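Local coordinates for flavoprotein (PDB 5V8S) that probably works as an electron-transferring oxidoreductase, pairing a di-iron site in a metallo-beta-lactamase-like domain with a flavodoxin-like domain expected to bind FMN, at residues F22-I27 against G150-K155; R38-E41 against E45-E48; L128-G131 against I135-V138; V206-V211 against A309-L314; P354-G359 against S403-E408. The protein carries 1 engineered substitution. All blocks are in the same frame, centred on the assembly; numbering follows the deposited sequence. Where two conformers were deposited one is given.

Contacts 1, 2 and 3 involve the N-terminal di-iron part of the chain, contact 5 lies in the flavodoxin-like domain, and contact 4 joins the two. Contacts 2 and 3 fall between the two segments of contact 1 in sequence; contacts 4 and 5 follow. Contact 1 bridges the two sheets of the sandwich at the surface, and its centre is about 54 Å from that of contact 5, on the opposite side of the chain's centre. Contacts 2 and 4 have centres about 10 Å apart and touch: Glu-45 and Glu-48 meet Lys-208 and Ser-311. Contacts 2 and 3 both reach the second subunit, and contact 2 alone brings the domain junction and the subunit interface together.

Contact 1: residues F22-I27 against G150-K155; sequences FDDPEI and GGKKFK
Asp-24 carries its CG anti to the backbone N (chi1 -170°), and this turns the carboxylate towards Lys-152. Lys-152 starts with its CG beside its own backbone N and bends at chi2 (-68°). Beyond that bend the chain runs straight, and its ammonium group arrives across the Asp-24 side chain at about a right angle. The charged ends stop short of direct hydrogen bonding. Asp-24 OD1 and Lys-152 NZ are 3.9 Å apart, a long salt bridge. One water fills the link. It donates to Asp-24 OD1 at 2.5 Å, and it accepts from Lys-152 NZ at 2.6 Å. Asp-24 sits in the turn between strands 16-22 and 26-34, which is closed by the bond from Ile-27 N to Phe-22 O at 3.0 Å. A cis peptide bond joins Asp-24 to Pro-25. The ring of Pro-25 is buried against Leu-59 and Leu-172, and Lys-152 packs on the same two leucines. Lys-152 opens strand 152-158, just after the turn at Gly-150 and Gly-151. The two segments belong to different sheets of the metallo-beta-lactamase fold, so the contact bridges one sheet to the other at the surface of the sandwich. Both charged residues also touch a crystal neighbour, and the pose may owe something to the lattice. The pair lies at the surface and is water-mediated, which suggests a modest electrostatic link, probably screened by solvent, beside the apolar packing of Pro-25 and the lysine chain on Leu-59 and Leu-172.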
# COMPACT_ATOMS: atom_id res chain seq x y z
N PHE A 22 -17.22 37.64 10.20
CA PHE A 22 -16.91 38.79 11.03
C PHE A 22 -17.54 40.02 10.40
O PHE A 22 -17.65 40.12 9.18
CB PHE A 22 -15.40 39.02 11.16
CG PHE A 22 -14.71 38.01 12.00
CD1 PHE A 22 -14.65 38.16 13.37
CD2 PHE A 22 -14.12 36.90 11.42
CE1 PHE A 22 -14.01 37.21 14.16
CE2 PHE A 22 -13.49 35.94 12.20
CZ PHE A 22 -13.43 36.11 13.57
N ASP A 23 -17.96 40.95 11.26
CA ASP A 23 -18.47 42.22 10.80
C ASP A 23 -17.40 43.30 10.80
O ASP A 23 -17.45 44.20 9.94
CB ASP A 23 -19.63 42.68 11.69
CG ASP A 23 -20.95 42.00 11.35
OD1 ASP A 23 -21.03 41.34 10.28
OD2 ASP A 23 -21.90 42.13 12.14
N ASP A 24 -16.45 43.25 11.73
CA ASP A 24 -15.41 44.27 11.84
C ASP A 24 -14.05 43.60 11.95
O ASP A 24 -13.66 43.15 13.04
CB ASP A 24 -15.62 45.18 13.05
CG ASP A 24 -14.68 46.38 13.04
OD1 ASP A 24 -13.82 46.45 12.13
OD2 ASP A 24 -14.81 47.25 13.92
N PRO A 25 -13.29 43.52 10.85
CA PRO A 25 -13.68 43.92 9.49
C PRO A 25 -14.64 42.91 8.88
O PRO A 25 -14.83 41.82 9.43
CB PRO A 25 -12.36 43.94 8.74
CG PRO A 25 -11.53 42.93 9.43
CD PRO A 25 -11.91 42.99 10.88
N GLU A 26 -15.23 43.27 7.75
CA GLU A 26 -16.20 42.42 7.07
C GLU A 26 -15.45 41.27 6.40
O GLU A 26 -14.71 41.49 5.43
CB GLU A 26 -16.95 43.28 6.05
CG GLU A 26 -18.18 42.66 5.45
CD GLU A 26 -18.85 43.57 4.41
OE1 GLU A 26 -18.63 44.80 4.43
OE2 GLU A 26 -19.60 43.05 3.55
N ILE A 27 -15.64 40.04 6.90
CA ILE A 27 -14.92 38.86 6.40
C ILE A 27 -15.93 37.78 6.07
O ILE A 27 -16.81 37.49 6.89
CB ILE A 27 -13.90 38.33 7.43
CG1 ILE A 27 -12.83 39.38 7.74
CG2 ILE A 27 -13.24 37.03 6.94
CD1 ILE A 27 -11.98 39.04 8.92
N GLY A 150 -6.45 48.78 2.73
CA GLY A 150 -7.82 49.10 3.11
C GLY A 150 -7.97 49.64 4.51
O GLY A 150 -9.00 49.40 5.16
N GLY A 151 -6.97 50.39 5.00
CA GLY A 151 -7.02 50.97 6.33
C GLY A 151 -6.63 50.05 7.46
O GLY A 151 -6.73 50.46 8.63
N LYS A 152 -6.22 48.81 7.17
CA LYS A 152 -5.84 47.85 8.19
C LYS A 152 -4.40 47.39 8.00
O LYS A 152 -3.88 47.38 6.88
CB LYS A 152 -6.76 46.62 8.15
CG LYS A 152 -8.25 46.98 8.27
CD LYS A 152 -8.58 47.51 9.65
CE LYS A 152 -10.08 47.70 9.80
NZ LYS A 152 -10.43 48.13 11.17
N LYS A 153 -3.79 46.96 9.09
CA LYS A 153 -2.43 46.43 9.08
C LYS A 153 -2.49 44.91 8.90
O LYS A 153 -3.03 44.20 9.76
CB LYS A 153 -1.79 46.77 10.42
CG LYS A 153 -0.37 46.30 10.61
CD LYS A 153 0.12 46.64 12.02
CE LYS A 153 0.10 48.15 12.31
NZ LYS A 153 0.91 48.97 11.36
N PHE A 154 -1.95 44.42 7.79
CA PHE A 154 -1.76 42.98 7.57
C PHE A 154 -0.31 42.63 7.89
O PHE A 154 0.60 43.26 7.35
CB PHE A 154 -2.03 42.64 6.11
CG PHE A 154 -3.49 42.63 5.73
CD1 PHE A 154 -4.20 43.81 5.57
CD2 PHE A 154 -4.16 41.42 5.52
CE1 PHE A 154 -5.53 43.80 5.21
CE2 PHE A 154 -5.49 41.41 5.16
CZ PHE A 154 -6.18 42.61 5.01
N LYS A 155 -0.10 41.64 8.74
CA LYS A 155 1.24 41.25 9.15
C LYS A 155 1.50 39.83 8.65
O LYS A 155 0.67 38.95 8.86
CB LYS A 155 1.38 41.30 10.67
CG LYS A 155 2.77 40.97 11.18
CD LYS A 155 2.87 41.16 12.69
CE LYS A 155 4.32 41.13 13.15
NZ LYS A 155 5.13 42.24 12.51
O HOH W 1 -12.98 48.30 10.75

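Contact 2: residues R38-E41 against E45-E48; sequences RYFE and EIPE
Ile-46 N donates to Arg-38 O at 3.0 Å, and the N-H points almost straight at the oxygen (176°). The donor is tilted 32° from the carbonyl plane. Beside this bond, Tyr-39 and Glu-45 form an antiparallel non-hydrogen-bonded pair of a two-stranded sheet. Their side chains share one face of it: Glu-45 CG lies at the edge of the Tyr-39 ring, 4.1 Å from CE1. Ile-46 sends its CG1 branch between its backbone N and carbonyl carbon (chi1 53°). That brings Ile-46 CD1 to within 3.8 Å of Phe-40 CB. A second shell fixes these groups. Arg-38 CB lies over one face of the Tyr-39 ring, toward its rim, and Arg-307 of the second subunit makes a cation-pi contact with that ring. The Glu-45 carboxylate is held by the N-H of Ile-310, at the start of a flavodoxin-domain helix. The side chain of Phe-40 is about 5 Å from the bound mu-oxo-diiron. The small hairpin therefore comes close to the metal site and meets the flavodoxin-like domain and the second subunit, with apolar carbon near the iron and the polar groups of Glu-45 engaged at the domain junction.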
# COMPACT_ATOMS: atom_id res chain seq x y z
N ARG A 38 -10.81 10.76 -2.51
CA ARG A 38 -10.65 9.56 -1.68
C ARG A 38 -9.28 9.45 -1.03
O ARG A 38 -9.18 8.89 0.07
CB ARG A 38 -10.90 8.29 -2.54
CG ARG A 38 -12.28 8.29 -3.18
CD ARG A 38 -12.54 7.03 -3.97
NE ARG A 38 -12.65 5.88 -3.09
CZ ARG A 38 -12.38 4.64 -3.45
NH1 ARG A 38 -11.97 4.38 -4.69
NH2 ARG A 38 -12.51 3.66 -2.58
N TYR A 39 -8.23 9.97 -1.67
CA TYR A 39 -6.85 9.83 -1.21
C TYR A 39 -6.20 11.20 -1.27
O TYR A 39 -5.85 11.69 -2.35
CB TYR A 39 -6.10 8.86 -2.11
CG TYR A 39 -6.80 7.51 -2.25
CD1 TYR A 39 -6.92 6.65 -1.17
CD2 TYR A 39 -7.39 7.14 -3.45
CE1 TYR A 39 -7.58 5.43 -1.31
CE2 TYR A 39 -8.05 5.93 -3.59
CZ TYR A 39 -8.13 5.08 -2.52
OH TYR A 39 -8.79 3.89 -2.65
N PHE A 40 -6.00 11.83 -0.11
CA PHE A 40 -5.35 13.12 -0.11
C PHE A 40 -3.89 12.97 -0.50
O PHE A 40 -3.21 12.03 -0.08
CB PHE A 40 -5.48 13.79 1.26
CG PHE A 40 -5.27 15.27 1.22
CD1 PHE A 40 -6.17 16.05 0.54
CD2 PHE A 40 -4.17 15.85 1.82
CE1 PHE A 40 -5.99 17.42 0.45
CE2 PHE A 40 -3.98 17.22 1.74
CZ PHE A 40 -4.91 18.00 1.06
N GLU A 41 -3.41 13.91 -1.32
CA GLU A 41 -2.08 13.81 -1.92
C GLU A 41 -1.92 12.52 -2.74
O GLU A 41 -0.80 12.06 -2.96
CB GLU A 41 -0.96 13.89 -0.85
CG GLU A 41 -0.87 15.22 -0.11
CD GLU A 41 0.21 15.24 1.00
OE1 GLU A 41 0.61 14.18 1.53
OE2 GLU A 41 0.69 16.35 1.32
N GLU A 45 -5.88 7.86 2.86
CA GLU A 45 -7.30 7.49 2.81
C GLU A 45 -8.13 8.43 3.68
O GLU A 45 -7.98 8.45 4.90
CB GLU A 45 -7.44 6.06 3.32
CG GLU A 45 -6.55 5.03 2.62
CD GLU A 45 -5.18 4.77 3.31
OE1 GLU A 45 -4.62 5.67 3.99
OE2 GLU A 45 -4.67 3.63 3.16
N ILE A 46 -9.04 9.17 3.04
CA ILE A 46 -9.92 10.11 3.75
C ILE A 46 -11.37 9.91 3.30
O ILE A 46 -11.94 10.77 2.62
CB ILE A 46 -9.45 11.58 3.59
CG1 ILE A 46 -9.25 11.98 2.11
CG2 ILE A 46 -8.18 11.79 4.36
CD1 ILE A 46 -9.21 13.54 1.94
N PRO A 47 -12.01 8.81 3.68
CA PRO A 47 -13.45 8.67 3.41
C PRO A 47 -14.29 9.80 3.99
O PRO A 47 -15.41 10.03 3.51
CB PRO A 47 -13.81 7.32 4.04
CG PRO A 47 -12.71 7.05 5.01
CD PRO A 47 -11.47 7.68 4.46
N GLU A 48 -13.78 10.50 5.01
CA GLU A 48 -14.53 11.60 5.62
C GLU A 48 -14.44 12.89 4.83
O GLU A 48 -15.15 13.85 5.18
CB GLU A 48 -14.00 11.86 7.02
CG GLU A 48 -12.57 12.39 7.09
CD GLU A 48 -11.50 11.30 7.25
OE1 GLU A 48 -11.54 10.28 6.52
OE2 GLU A 48 -10.63 11.48 8.14

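Contact 3: residues L128-G131 against I135-V138; sequences LLEG and IKDV
Lys-136 NZ lies nearly straight over the face of the Glu-130 carboxylate, above its carbon, instead of at the oxygen edge: it is 3.0 Å from OE2 of Glu-130 and 2.9 Å from CD. The charges pair as a salt bridge, but the contact is too close to the carbon, so its detail is doubtful. Glu-130 reaches out as an extended chain, and Lys-136 folds its amino group back over it with a bend at the last torsion (chi4 -57°). The two side chains slant across each other. Next to this pair the backbones are joined by a weak bond from Ile-135 N to Leu-129 O, 3.3 Å long and bent to 150°. It reaches back six residues, where helix 123-133 gives way to the loop. That helix follows strand 118-121 and leads into strand 138-140, which runs parallel beside strand 118-121 in the large mixed sheet. The contact thus lies at the exit of the helix of a beta-alpha-beta crossover. Asp-137 centres an inverse gamma turn, closed by a weak bond from Val-138 N to Lys-136 O, and it swings the chain into the strand. On the inner side Leu-129 CD1 packs on Val-138 CG2 at 4.0 Å, the two side chains crossing near a right angle. Leu-129 and Ile-135 meet through their CB atoms at 4.3 Å. Ile-119 and Leu-106 close in on both of these residues. At the helix backbone, Ser-391 OG of the second subunit hydrogen-bonds to Glu-130 O.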
# COMPACT_ATOMS: atom_id res chain seq x y z
N LEU A 128 7.01 29.38 -6.84
CA LEU A 128 6.11 28.29 -7.17
C LEU A 128 4.92 28.75 -8.00
O LEU A 128 4.44 28.01 -8.86
CB LEU A 128 5.65 27.57 -5.89
CG LEU A 128 6.78 26.82 -5.16
CD1 LEU A 128 6.38 26.42 -3.76
CD2 LEU A 128 7.21 25.58 -5.97
N LEU A 129 4.44 29.98 -7.78
CA LEU A 129 3.34 30.45 -8.62
C LEU A 129 3.77 30.58 -10.07
O LEU A 129 2.98 30.36 -10.99
CB LEU A 129 2.80 31.79 -8.12
CG LEU A 129 2.00 31.74 -6.82
CD1 LEU A 129 1.71 33.15 -6.32
CD2 LEU A 129 0.71 30.95 -7.03
N GLU A 130 5.03 30.95 -10.29
CA GLU A 130 5.53 31.01 -11.66
C GLU A 130 5.66 29.61 -12.25
O GLU A 130 5.25 29.35 -13.38
CB GLU A 130 6.87 31.72 -11.68
CG GLU A 130 7.41 31.85 -13.09
CD GLU A 130 8.80 32.43 -13.12
OE1 GLU A 130 9.76 31.68 -13.46
OE2 GLU A 130 8.94 33.63 -12.80
N GLY A 131 6.23 28.68 -11.48
CA GLY A 131 6.42 27.33 -12.00
C GLY A 131 5.11 26.59 -12.26
O GLY A 131 4.99 25.84 -13.23
N ILE A 135 2.45 32.64 -13.38
CA ILE A 135 2.10 33.93 -12.78
C ILE A 135 3.39 34.60 -12.31
O ILE A 135 4.12 34.05 -11.49
CB ILE A 135 1.12 33.72 -11.62
CG1 ILE A 135 -0.23 33.22 -12.16
CG2 ILE A 135 0.93 35.00 -10.83
CD1 ILE A 135 -1.16 32.64 -11.09
N LYS A 136 3.64 35.81 -12.80
CA LYS A 136 4.93 36.45 -12.59
C LYS A 136 4.88 37.71 -11.73
O LYS A 136 5.84 37.98 -11.00
CB LYS A 136 5.56 36.81 -13.94
CG LYS A 136 5.91 35.58 -14.78
CD LYS A 136 6.83 35.91 -15.94
CE LYS A 136 7.36 34.63 -16.61
NZ LYS A 136 8.07 33.72 -15.65
N ASP A 137 3.80 38.47 -11.77
CA ASP A 137 3.82 39.77 -11.09
C ASP A 137 3.31 39.56 -9.66
O ASP A 137 2.15 39.82 -9.32
CB ASP A 137 3.05 40.82 -11.88
CG ASP A 137 3.84 41.33 -13.10
OD1 ASP A 137 5.09 41.25 -13.10
OD2 ASP A 137 3.21 41.82 -14.07
N VAL A 138 4.22 39.09 -8.81
CA VAL A 138 3.91 38.74 -7.43
C VAL A 138 4.73 39.61 -6.49
O VAL A 138 5.94 39.79 -6.68
CB VAL A 138 4.19 37.24 -7.17
CG1 VAL A 138 3.99 36.91 -5.69
CG2 VAL A 138 3.27 36.39 -8.00

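Contact 4: residues V206-V211 against A309-L314; sequences VTKYIV and AISEIL
Lys-208 stretches fully across to the helix 310-316. With CG anti to the backbone N and the chain extended beyond it, the side chain is straight and carries NZ to Glu-312 OE2 at 2.8 Å. The ammonium group meets that oxygen nearly along its C-O axis. Glu-312 comes from the far side of its helix: its CB points away, but a bend at chi2 (-68°) brings the carboxylate back. On the way Lys-208 CE passes close to Ser-311 OG, at 3.1 Å. That hydroxyl has its own hydrogen bond to Glu-45 O, an oxygen that Lys-208 NZ also uses. Lys-208 NZ is gripped further by the carboxylate of Glu-48. Two acids and a carbonyl thus surround one buried lysine, which probably favours its charged form. The two helices cross nearly at a right angle (101°), with their axes 9.1 Å apart. Helix 196-214 belongs to the metallo-beta-lactamase-like domain and helix 310-316 to the flavodoxin-like domain, so the crossing is a seam between the domains within one chain. Next along the helix, Tyr-209 turns from this seam to the di-iron side. It packs on Asp-180, which lines the di-iron pocket, and stacks edge-to-face with Tyr-185. One turn after Lys-208 comes Val-211, which faces the other helix. Its CG1 methyl rests 3.7 Å from Leu-314 CB, and the same methyl lies 3.7 Å from Leu-314 O. Pro-318 and Lys-348 also pack on Val-211, while Ile-345 packs on Leu-314.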
# COMPACT_ATOMS: atom_id res chain seq x y z
N VAL A 206 -8.18 16.15 12.94
CA VAL A 206 -7.07 17.09 12.91
C VAL A 206 -5.76 16.34 13.12
O VAL A 206 -4.79 16.56 12.39
CB VAL A 206 -7.26 18.18 13.98
CG1 VAL A 206 -6.03 19.09 14.04
CG2 VAL A 206 -8.51 18.98 13.66
N THR A 207 -5.72 15.41 14.08
CA THR A 207 -4.51 14.64 14.28
C THR A 207 -4.13 13.88 13.02
O THR A 207 -2.96 13.84 12.63
CB THR A 207 -4.71 13.65 15.43
OG1 THR A 207 -5.02 14.41 16.61
CG2 THR A 207 -3.44 12.85 15.66
N LYS A 208 -5.12 13.26 12.37
CA LYS A 208 -4.86 12.53 11.13
C LYS A 208 -4.25 13.43 10.07
O LYS A 208 -3.30 13.04 9.37
CB LYS A 208 -6.17 11.93 10.64
CG LYS A 208 -6.05 10.96 9.48
CD LYS A 208 -7.46 10.46 9.13
CE LYS A 208 -7.53 9.58 7.92
NZ LYS A 208 -8.94 9.13 7.68
N TYR A 209 -4.78 14.65 9.92
CA TYR A 209 -4.24 15.64 8.99
C TYR A 209 -2.82 16.04 9.37
O TYR A 209 -1.92 16.07 8.51
CB TYR A 209 -5.17 16.88 8.99
CG TYR A 209 -4.66 17.98 8.10
CD1 TYR A 209 -4.96 17.98 6.75
CD2 TYR A 209 -3.89 19.03 8.62
CE1 TYR A 209 -4.49 19.00 5.92
CE2 TYR A 209 -3.42 20.02 7.80
CZ TYR A 209 -3.72 19.99 6.45
OH TYR A 209 -3.24 20.99 5.63
N ILE A 210 -2.58 16.35 10.64
CA ILE A 210 -1.24 16.74 11.07
C ILE A 210 -0.22 15.68 10.68
O ILE A 210 0.82 15.98 10.09
CB ILE A 210 -1.19 17.00 12.58
CG1 ILE A 210 -2.01 18.22 12.95
CG2 ILE A 210 0.24 17.18 13.03
CD1 ILE A 210 -2.26 18.34 14.46
N VAL A 211 -0.48 14.44 11.06
CA VAL A 211 0.53 13.40 10.87
C VAL A 211 0.76 13.15 9.38
O VAL A 211 1.90 13.12 8.90
CB VAL A 211 0.17 12.10 11.62
CG1 VAL A 211 1.26 11.04 11.38
CG2 VAL A 211 0.01 12.35 13.13
N ALA A 309 -6.29 1.15 6.70
CA ALA A 309 -5.83 2.36 6.05
C ALA A 309 -4.58 2.88 6.75
O ALA A 309 -4.57 3.05 7.97
CB ALA A 309 -6.92 3.43 6.09
N ILE A 310 -3.56 3.20 5.97
CA ILE A 310 -2.31 3.67 6.57
C ILE A 310 -2.52 5.02 7.25
O ILE A 310 -1.86 5.33 8.25
CB ILE A 310 -1.20 3.69 5.51
CG1 ILE A 310 -1.22 2.40 4.67
CG2 ILE A 310 0.17 3.88 6.17
CD1 ILE A 310 -1.05 1.08 5.43
N SER A 311 -3.46 5.84 6.76
CA SER A 311 -3.75 7.12 7.40
C SER A 311 -4.33 6.94 8.80
O SER A 311 -4.12 7.79 9.67
CB SER A 311 -4.71 7.93 6.53
OG SER A 311 -5.97 7.29 6.43
N GLU A 312 -5.07 5.86 9.03
CA GLU A 312 -5.63 5.60 10.35
C GLU A 312 -4.57 5.08 11.31
O GLU A 312 -4.58 5.45 12.49
CB GLU A 312 -6.77 4.60 10.22
CG GLU A 312 -7.99 5.13 9.51
CD GLU A 312 -8.69 6.21 10.33
OE1 GLU A 312 -8.87 6.01 11.54
OE2 GLU A 312 -9.07 7.24 9.75
N ILE A 313 -3.67 4.23 10.85
CA ILE A 313 -2.53 3.84 11.68
C ILE A 313 -1.78 5.08 12.14
O ILE A 313 -1.49 5.26 13.32
CB ILE A 313 -1.61 2.88 10.92
CG1 ILE A 313 -2.35 1.57 10.61
CG2 ILE A 313 -0.35 2.58 11.74
CD1 ILE A 313 -1.62 0.63 9.66
N LEU A 314 -1.45 5.96 11.19
CA LEU A 314 -0.61 7.11 11.50
C LEU A 314 -1.30 8.04 12.50
O LEU A 314 -0.65 8.56 13.41
CB LEU A 314 -0.28 7.84 10.20
CG LEU A 314 0.76 7.15 9.31
CD1 LEU A 314 0.85 7.88 8.02
CD2 LEU A 314 2.11 7.12 9.96

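Contact 5: residues P354-G359 against S403-E408; sequences PVLVFG and SLLKKE
Leu-356 lays its CD1 methyl against Leu-405, 4.0 Å from CB and 4.1 Å from CD2 of that residue. This is helix-on-sheet packing in the flavodoxin-like fold. Strand 354-360 lies between strands 322-327 and 381-388 of a five-stranded parallel sheet, and the C-terminal helix 395-409 packs on one face of it. Strand and helix run almost exactly antiparallel (176°), with axes 9.4 Å apart. That is the return direction expected of a helix packed on a parallel alpha/beta sheet. The torsions set the meeting point. Leu-356 has its CG beside the backbone N, and Leu-405 has its CG anti to the N (chi1 -179°). The two leucines then slant across each other. Ala-401 and Ile-402 of the same helix also pack on Leu-356, and Ala-322 of the neighbouring strand touches Leu-405. The contact has no hydrogen bond across it and rests on apolar carbon. At the start of the strand the contact continues to the partly exposed Pro-354. This residue, two before Leu-356 and on the same face of the sheet, offers its ring to the helix. Its CB lies 4.2 Å from Leu-405 CD1. In Glu-408, one turn beyond Leu-405, a chi1 of 178° sets CG against the proline, and the chain bends at chi2 only beyond that methylene. Pro-354 CB and Glu-408 CG are 4.1 Å apart.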
# COMPACT_ATOMS: atom_id res chain seq x y z
N PRO A 354 8.63 3.94 23.42
CA PRO A 354 9.05 2.54 23.50
C PRO A 354 8.24 1.64 22.58
O PRO A 354 7.07 1.89 22.30
CB PRO A 354 8.80 2.17 24.96
CG PRO A 354 7.82 3.17 25.44
CD PRO A 354 7.99 4.40 24.66
N VAL A 355 8.90 0.57 22.13
CA VAL A 355 8.33 -0.38 21.18
C VAL A 355 8.68 -1.79 21.62
O VAL A 355 9.78 -2.04 22.12
CB VAL A 355 8.87 -0.12 19.76
CG1 VAL A 355 8.44 -1.18 18.76
CG2 VAL A 355 8.45 1.29 19.29
N LEU A 356 7.75 -2.72 21.42
CA LEU A 356 8.03 -4.15 21.46
C LEU A 356 7.93 -4.69 20.05
O LEU A 356 7.01 -4.33 19.31
CB LEU A 356 7.00 -4.92 22.29
CG LEU A 356 6.91 -4.60 23.78
CD1 LEU A 356 5.79 -5.40 24.43
CD2 LEU A 356 8.25 -4.86 24.47
N VAL A 357 8.84 -5.60 19.69
CA VAL A 357 8.81 -6.27 18.40
C VAL A 357 8.64 -7.76 18.65
O VAL A 357 9.37 -8.35 19.46
CB VAL A 357 10.08 -6.00 17.56
CG1 VAL A 357 10.03 -6.81 16.24
CG2 VAL A 357 10.23 -4.52 17.29
N PHE A 358 7.64 -8.34 18.01
CA PHE A 358 7.46 -9.78 17.92
C PHE A 358 7.67 -10.15 16.46
O PHE A 358 7.09 -9.53 15.57
CB PHE A 358 6.03 -10.19 18.33
CG PHE A 358 5.70 -9.94 19.79
CD1 PHE A 358 5.41 -8.68 20.25
CD2 PHE A 358 5.62 -10.99 20.68
CE1 PHE A 358 5.09 -8.46 21.58
CE2 PHE A 358 5.31 -10.78 22.01
CZ PHE A 358 5.04 -9.52 22.47
N GLY A 359 8.49 -11.16 16.20
CA GLY A 359 8.78 -11.49 14.82
C GLY A 359 9.04 -12.96 14.64
O GLY A 359 9.61 -13.62 15.52
N SER A 403 5.19 -7.32 30.40
CA SER A 403 5.64 -6.84 31.71
C SER A 403 6.80 -5.85 31.58
O SER A 403 6.88 -4.87 32.33
CB SER A 403 6.06 -8.00 32.59
OG SER A 403 4.95 -8.81 32.93
N LEU A 404 7.72 -6.11 30.65
CA LEU A 404 8.83 -5.18 30.42
C LEU A 404 8.30 -3.82 29.98
O LEU A 404 8.77 -2.78 30.46
CB LEU A 404 9.76 -5.77 29.36
CG LEU A 404 11.07 -5.05 29.08
CD1 LEU A 404 11.96 -5.11 30.30
CD2 LEU A 404 11.75 -5.67 27.86
N LEU A 405 7.31 -3.82 29.08
CA LEU A 405 6.70 -2.58 28.63
C LEU A 405 6.02 -1.85 29.79
O LEU A 405 6.15 -0.62 29.92
CB LEU A 405 5.69 -2.89 27.52
CG LEU A 405 5.00 -1.66 26.95
CD1 LEU A 405 6.03 -0.72 26.34
CD2 LEU A 405 3.97 -2.06 25.93
N LYS A 406 5.29 -2.58 30.63
CA LYS A 406 4.62 -1.96 31.78
C LYS A 406 5.64 -1.32 32.72
O LYS A 406 5.41 -0.22 33.25
CB LYS A 406 3.79 -3.02 32.50
CG LYS A 406 3.09 -2.56 33.78
CD LYS A 406 1.97 -1.63 33.45
CE LYS A 406 1.15 -1.26 34.68
NZ LYS A 406 0.14 -0.26 34.29
N LYS A 407 6.76 -1.99 32.95
CA LYS A 407 7.83 -1.43 33.77
C LYS A 407 8.34 -0.12 33.19
O LYS A 407 8.58 0.85 33.92
CB LYS A 407 8.94 -2.47 33.87
CG LYS A 407 10.14 -2.06 34.67
CD LYS A 407 11.16 -3.18 34.72
CE LYS A 407 12.26 -2.91 35.72
NZ LYS A 407 11.76 -2.93 37.15
N GLU A 408 8.50 -0.07 31.86
CA GLU A 408 9.01 1.14 31.22
C GLU A 408 8.00 2.28 31.30
O GLU A 408 8.38 3.43 31.51
CB GLU A 408 9.34 0.83 29.76
CG GLU A 408 9.85 2.02 28.96
CD GLU A 408 11.31 2.33 29.23
OE1 GLU A 408 11.96 1.57 29.98
OE2 GLU A 408 11.81 3.33 28.67